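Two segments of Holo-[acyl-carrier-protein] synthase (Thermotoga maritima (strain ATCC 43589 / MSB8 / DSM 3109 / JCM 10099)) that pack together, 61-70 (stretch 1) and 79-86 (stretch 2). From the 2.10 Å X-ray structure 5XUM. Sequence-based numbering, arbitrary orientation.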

ATOM      1  N   ASN A  61      -6.736 -20.563  -6.520  1.00 95.49           N
ATOM      2  CA  ASN A  61      -7.015 -21.760  -5.730  1.00 97.19           C
ATOM      3  C   ASN A  61      -8.033 -22.657  -6.432  1.00 95.46           C
ATOM      4  O   ASN A  61      -7.706 -23.765  -6.861  1.00104.54           O
ATOM      5  CB  ASN A  61      -7.496 -21.369  -4.326  1.00 99.07           C
ATOM      6  CG  ASN A  61      -7.831 -22.571  -3.459  1.00101.24           C
ATOM      7  OD1 ASN A  61      -7.113 -23.572  -3.451  1.00106.15           O
ATOM      8  ND2 ASN A  61      -8.927 -22.471  -2.713  1.00103.84           N
ATOM      9  N   GLY A  62      -9.262 -22.163  -6.545  1.00 85.35           N
ATOM     10  CA  GLY A  62     -10.310 -22.819  -7.322  1.00 85.09           C
ATOM     11  C   GLY A  62     -11.122 -21.775  -8.062  1.00 84.19           C
ATOM     12  O   GLY A  62     -12.307 -21.975  -8.340  1.00 86.74           O
ATOM     13  N   HIS A  63     -10.467 -20.661  -8.389  1.00 77.73           N
ATOM     14  CA  HIS A  63     -11.138 -19.483  -8.934  1.00 72.30           C
ATOM     15  C   HIS A  63     -10.811 -19.237 -10.378  1.00 66.17           C
ATOM     16  O   HIS A  63      -9.801 -19.720 -10.895  1.00 70.34           O
ATOM     17  CB  HIS A  63     -10.785 -18.244  -8.111  1.00 72.79           C
ATOM     18  CG  HIS A  63     -10.740 -18.487  -6.620  1.00 76.56           C
ATOM     19  ND1 HIS A  63     -11.846 -18.722  -5.890  1.00 78.27           N
ATOM     20  CD2 HIS A  63      -9.669 -18.512  -5.728  1.00 80.33           C
ATOM     21  CE1 HIS A  63     -11.503 -18.895  -4.599  1.00 81.10           C
ATOM     22  NE2 HIS A  63     -10.170 -18.766  -4.502  1.00 81.23           N
ATOM     23  N   SER A  64     -11.676 -18.468 -11.034  1.00 61.11           N
ATOM     24  CA  SER A  64     -11.496 -18.067 -12.423  1.00 58.49           C
ATOM     25  C   SER A  64     -11.384 -16.546 -12.520  1.00 54.87           C
ATOM     26  O   SER A  64     -11.821 -15.827 -11.618  1.00 50.72           O
ATOM     27  CB  SER A  64     -12.675 -18.560 -13.266  1.00 58.94           C
ATOM     28  OG  SER A  64     -12.601 -18.074 -14.594  1.00 61.28           O
ATOM     29  N   PHE A  65     -10.805 -16.064 -13.619  1.00 53.36           N
ATOM     30  CA  PHE A  65     -10.694 -14.625 -13.878  1.00 52.51           C
ATOM     31  C   PHE A  65     -12.052 -13.929 -14.001  1.00 52.00           C
ATOM     32  O   PHE A  65     -12.156 -12.721 -13.770  1.00 50.40           O
ATOM     33  CB  PHE A  65      -9.825 -14.366 -15.116  1.00 51.90           C
ATOM     34  CG  PHE A  65      -8.369 -14.126 -14.803  1.00 49.55           C
ATOM     35  CD1 PHE A  65      -7.611 -13.270 -15.593  1.00 47.59           C
ATOM     36  CD2 PHE A  65      -7.756 -14.743 -13.713  1.00 51.03           C
ATOM     37  CE1 PHE A  65      -6.271 -13.042 -15.315  1.00 48.81           C
ATOM     38  CE2 PHE A  65      -6.416 -14.515 -13.425  1.00 51.62           C
ATOM     39  CZ  PHE A  65      -5.673 -13.662 -14.228  1.00 48.24           C
ATOM     40  N   THR A  66     -13.085 -14.698 -14.345  1.00 47.92           N
ATOM     41  CA  THR A  66     -14.459 -14.189 -14.419  1.00 49.91           C
ATOM     42  C   THR A  66     -15.114 -14.025 -13.038  1.00 48.44           C
ATOM     43  O   THR A  66     -16.124 -13.329 -12.908  1.00 49.69           O
ATOM     44  CB  THR A  66     -15.353 -15.078 -15.311  1.00 50.92           C
ATOM     45  OG1 THR A  66     -15.279 -16.440 -14.867  1.00 52.53           O
ATOM     46  CG2 THR A  66     -14.915 -14.995 -16.768  1.00 50.76           C
ATOM     47  N   ASP A  67     -14.534 -14.664 -12.021  1.00 46.58           N
ATOM     48  CA  ASP A  67     -15.009 -14.545 -10.635  1.00 48.11           C
ATOM     49  C   ASP A  67     -14.706 -13.177 -10.024  1.00 48.57           C
ATOM     50  O   ASP A  67     -15.246 -12.820  -8.971  1.00 48.18           O
ATOM     51  CB  ASP A  67     -14.388 -15.640  -9.761  1.00 47.54           C
ATOM     52  CG  ASP A  67     -14.875 -17.033 -10.125  1.00 51.86           C
ATOM     53  OD1 ASP A  67     -16.031 -17.167 -10.578  1.00 53.89           O
ATOM     54  OD2 ASP A  67     -14.099 -17.996  -9.942  1.00 53.91           O
ATOM     55  N   VAL A  68     -13.831 -12.423 -10.686  1.00 46.74           N
ATOM     56  CA  VAL A  68     -13.423 -11.103 -10.220  1.00 46.93           C
ATOM     57  C   VAL A  68     -13.657 -10.083 -11.330  1.00 47.11           C
ATOM     58  O   VAL A  68     -13.119 -10.218 -12.429  1.00 52.90           O
ATOM     59  CB  VAL A  68     -11.932 -11.083  -9.820  1.00 51.40           C
ATOM     60  CG1 VAL A  68     -11.565  -9.757  -9.178  1.00 49.34           C
ATOM     61  CG2 VAL A  68     -11.615 -12.224  -8.869  1.00 51.04           C
ATOM     62  N   GLU A  69     -14.465  -9.070 -11.042  1.00 40.95           N
ATOM     63  CA  GLU A  69     -14.743  -8.022 -12.016  1.00 43.60           C
ATOM     64  C   GLU A  69     -14.209  -6.678 -11.556  1.00 41.51           C
ATOM     65  O   GLU A  69     -14.209  -6.370 -10.364  1.00 41.98           O
ATOM     66  CB  GLU A  69     -16.244  -7.915 -12.291  1.00 48.13           C
ATOM     67  CG  GLU A  69     -16.778  -8.969 -13.243  1.00 52.43           C
ATOM     68  CD  GLU A  69     -18.173  -8.642 -13.737  1.00 60.08           C
ATOM     69  OE1 GLU A  69     -19.123  -8.674 -12.925  1.00 63.03           O
ATOM     70  OE2 GLU A  69     -18.318  -8.354 -14.944  1.00 58.81           O
ATOM     71  N   PHE A  70     -13.745  -5.885 -12.516  1.00 40.78           N
ATOM     72  CA  PHE A  70     -13.358  -4.512 -12.252  1.00 38.81           C
ATOM     73  C   PHE A  70     -14.225  -3.575 -13.075  1.00 43.86           C
ATOM     74  O   PHE A  70     -14.039  -3.426 -14.289  1.00 43.79           O
ATOM     75  CB  PHE A  70     -11.864  -4.295 -12.506  1.00 36.77           C
ATOM     76  CG  PHE A  70     -10.981  -5.003 -11.516  1.00 33.24           C
ATOM     77  CD1 PHE A  70     -10.557  -4.359 -10.361  1.00 33.78           C
ATOM     78  CD2 PHE A  70     -10.587  -6.320 -11.730  1.00 33.07           C
ATOM     79  CE1 PHE A  70      -9.744  -5.009  -9.444  1.00 33.80           C
ATOM     80  CE2 PHE A  70      -9.779  -6.976 -10.816  1.00 33.64           C
ATOM     81  CZ  PHE A  70      -9.356  -6.319  -9.671  1.00 33.63           C
ATOM     82  N   LEU A  79     -13.533  -2.986  -7.499  1.00 37.60           N
ATOM     83  CA  LEU A  79     -13.591  -4.441  -7.382  1.00 38.28           C
ATOM     84  C   LEU A  79     -15.020  -4.942  -7.168  1.00 37.94           C
ATOM     85  O   LEU A  79     -15.749  -4.427  -6.316  1.00 39.61           O
ATOM     86  CB  LEU A  79     -12.686  -4.934  -6.241  1.00 38.38           C
ATOM     87  CG  LEU A  79     -12.651  -6.450  -5.997  1.00 38.85           C
ATOM     88  CD1 LEU A  79     -11.723  -7.125  -6.990  1.00 44.09           C
ATOM     89  CD2 LEU A  79     -12.235  -6.792  -4.574  1.00 36.52           C
ATOM     90  N   CYS A  80     -15.399  -5.942  -7.959  1.00 39.14           N
ATOM     91  CA  CYS A  80     -16.653  -6.662  -7.782  1.00 42.70           C
ATOM     92  C   CYS A  80     -16.358  -8.156  -7.696  1.00 43.22           C
ATOM     93  O   CYS A  80     -15.812  -8.747  -8.631  1.00 44.60           O
ATOM     94  CB  CYS A  80     -17.632  -6.369  -8.926  1.00 46.03           C
ATOM     95  SG  CYS A  80     -19.214  -7.246  -8.798  1.00 56.16           S
ATOM     96  N   VAL A  81     -16.706  -8.756  -6.561  1.00 43.41           N
ATOM     97  CA  VAL A  81     -16.465 -10.180  -6.337  1.00 43.17           C
ATOM     98  C   VAL A  81     -17.738 -11.003  -6.558  1.00 45.20           C
ATOM     99  O   VAL A  81     -18.842 -10.561  -6.228  1.00 45.99           O
ATOM    100  CB  VAL A  81     -15.853 -10.457  -4.937  1.00 41.22           C
ATOM    101  CG1 VAL A  81     -14.483  -9.801  -4.810  1.00 36.10           C
ATOM    102  CG2 VAL A  81     -16.777  -9.986  -3.819  1.00 41.51           C
ATOM    103  N   HIS A  82     -17.574 -12.187  -7.141  1.00 49.15           N
ATOM    104  CA  HIS A  82     -18.682 -13.121  -7.356  1.00 50.98           C
ATOM    105  C   HIS A  82     -18.455 -14.382  -6.576  1.00 53.16           C
ATOM    106  O   HIS A  82     -19.174 -15.370  -6.735  1.00 55.83           O
ATOM    107  CB  HIS A  82     -18.849 -13.424  -8.840  1.00 50.24           C
ATOM    108  CG  HIS A  82     -19.264 -12.228  -9.661  1.00 53.85           C
ATOM    109  ND1 HIS A  82     -20.549 -11.869  -9.817  1.00 56.63           N
ATOM    110  CD2 HIS A  82     -18.507 -11.302 -10.376  1.00 56.47           C
ATOM    111  CE1 HIS A  82     -20.617 -10.770 -10.594  1.00 60.93           C
ATOM    112  NE2 HIS A  82     -19.366 -10.425 -10.935  1.00 60.23           N
ATOM    113  N   LYS A  83     -17.444 -14.344  -5.711  1.00 52.90           N
ATOM    114  CA  LYS A  83     -17.050 -15.477  -4.886  1.00 52.40           C
ATOM    115  C   LYS A  83     -16.413 -14.939  -3.604  1.00 47.71           C
ATOM    116  O   LYS A  83     -16.044 -13.765  -3.540  1.00 45.34           O
ATOM    117  CB  LYS A  83     -16.054 -16.352  -5.659  1.00 56.54           C
ATOM    118  CG  LYS A  83     -16.003 -17.805  -5.219  1.00 62.23           C
ATOM    119  CD  LYS A  83     -15.155 -18.658  -6.151  1.00 67.93           C
ATOM    120  CE  LYS A  83     -15.961 -19.200  -7.322  1.00 65.66           C
ATOM    121  NZ  LYS A  83     -15.170 -20.171  -8.131  1.00 67.22           N
ATOM    122  N   ASP A  84     -16.305 -15.785  -2.582  1.00 45.89           N
ATOM    123  CA  ASP A  84     -15.575 -15.432  -1.368  1.00 47.95           C
ATOM    124  C   ASP A  84     -14.086 -15.726  -1.537  1.00 49.90           C
ATOM    125  O   ASP A  84     -13.694 -16.874  -1.766  1.00 52.46           O
ATOM    126  CB  ASP A  84     -16.138 -16.175  -0.150  1.00 50.10           C
ATOM    127  CG  ASP A  84     -17.423 -15.553   0.376  1.00 53.05           C
ATOM    128  OD1 ASP A  84     -17.653 -14.348   0.140  1.00 50.80           O
ATOM    129  OD2 ASP A  84     -18.201 -16.270   1.042  1.00 61.65           O
ATOM    130  N   PHE A  85     -13.270 -14.680  -1.437  1.00 47.52           N
ATOM    131  CA  PHE A  85     -11.818 -14.804  -1.569  1.00 47.87           C
ATOM    132  C   PHE A  85     -11.094 -14.582  -0.239  1.00 47.34           C
ATOM    133  O   PHE A  85      -9.933 -14.958  -0.089  1.00 49.50           O
ATOM    134  CB  PHE A  85     -11.283 -13.828  -2.624  1.00 45.48           C
ATOM    135  CG  PHE A  85     -11.830 -14.060  -4.007  1.00 41.89           C
ATOM    136  CD1 PHE A  85     -11.336 -15.088  -4.804  1.00 42.78           C
ATOM    137  CD2 PHE A  85     -12.833 -13.242  -4.518  1.00 44.27           C
ATOM    138  CE1 PHE A  85     -11.837 -15.300  -6.079  1.00 44.31           C
ATOM    139  CE2 PHE A  85     -13.338 -13.450  -5.794  1.00 44.15           C
ATOM    140  CZ  PHE A  85     -12.841 -14.483  -6.573  1.00 45.60           C
ATOM    141  N   GLY A  86     -11.789 -13.967   0.716  1.00 49.53           N
ATOM    142  CA  GLY A  86     -11.227 -13.668   2.036  1.00 47.25           C
ATOM    143  C   GLY A  86     -12.132 -12.744   2.826  1.00 47.23           C
ATOM    144  O   GLY A  86     -13.263 -12.473   2.412  1.00 51.61           O
TER

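Antiparallel strand segments, 68-70 and 79-81, form the spine of this contact. Glu69 and Cys80 are the hydrogen-bonded pair: Glu69 N donates to Cys80 O at 2.8 Å, and Cys80 N donates to Glu69 O at 2.7 Å. The ladder gains one more rung where the second strand ends, with His82 N 3.0 Å from Asp67 O.

Side chains alternate between the two faces of the sheet. Val68, Phe70, Leu79 and Val81 share one face, and all are buried. Leu79 is the bump here. Its CD1 rests over the seam where Val68 and Phe70 meet, 3.4 Å from Val68 CG1 and 3.7 Å from Phe70 CZ. One methyl, CD1, touches both. Val68 is also met by Phe85, whose CZ comes within 3.4 Å of Val68 CG2. Val81 adds little to this contact.

On the other face, Glu69 and Cys80 lie side by side, their CB atoms 4.0 Å apart. The small cysteine sits beside the longer glutamate, which extends to His82. His82 NE2 donates to Glu69 OE1 at 2.7 Å, so the buried acid has a partner. Its OE2 is bonded elsewhere in the structure.

Beyond the strands, the loops meet at Phe85. The tip of its ring fits a hollow lined by His63, Asp67 and Val68. Its edge points toward the face of His63, with CE1 3.4 Å from His63 CG, and its CZ lies 3.7 Å from Asp67 CB. Lys83 passes the edge of the His63 ring, its CD 3.3 Å from ND1. The chain is long enough to carry the amine onward to Asp67, where NZ forms a salt bridge with OD2 at 3.0 Å. The same OD2 accepts from Ser64 N at 2.7 Å, tying the loop to the bridge. Together the stretches bury 616 Å².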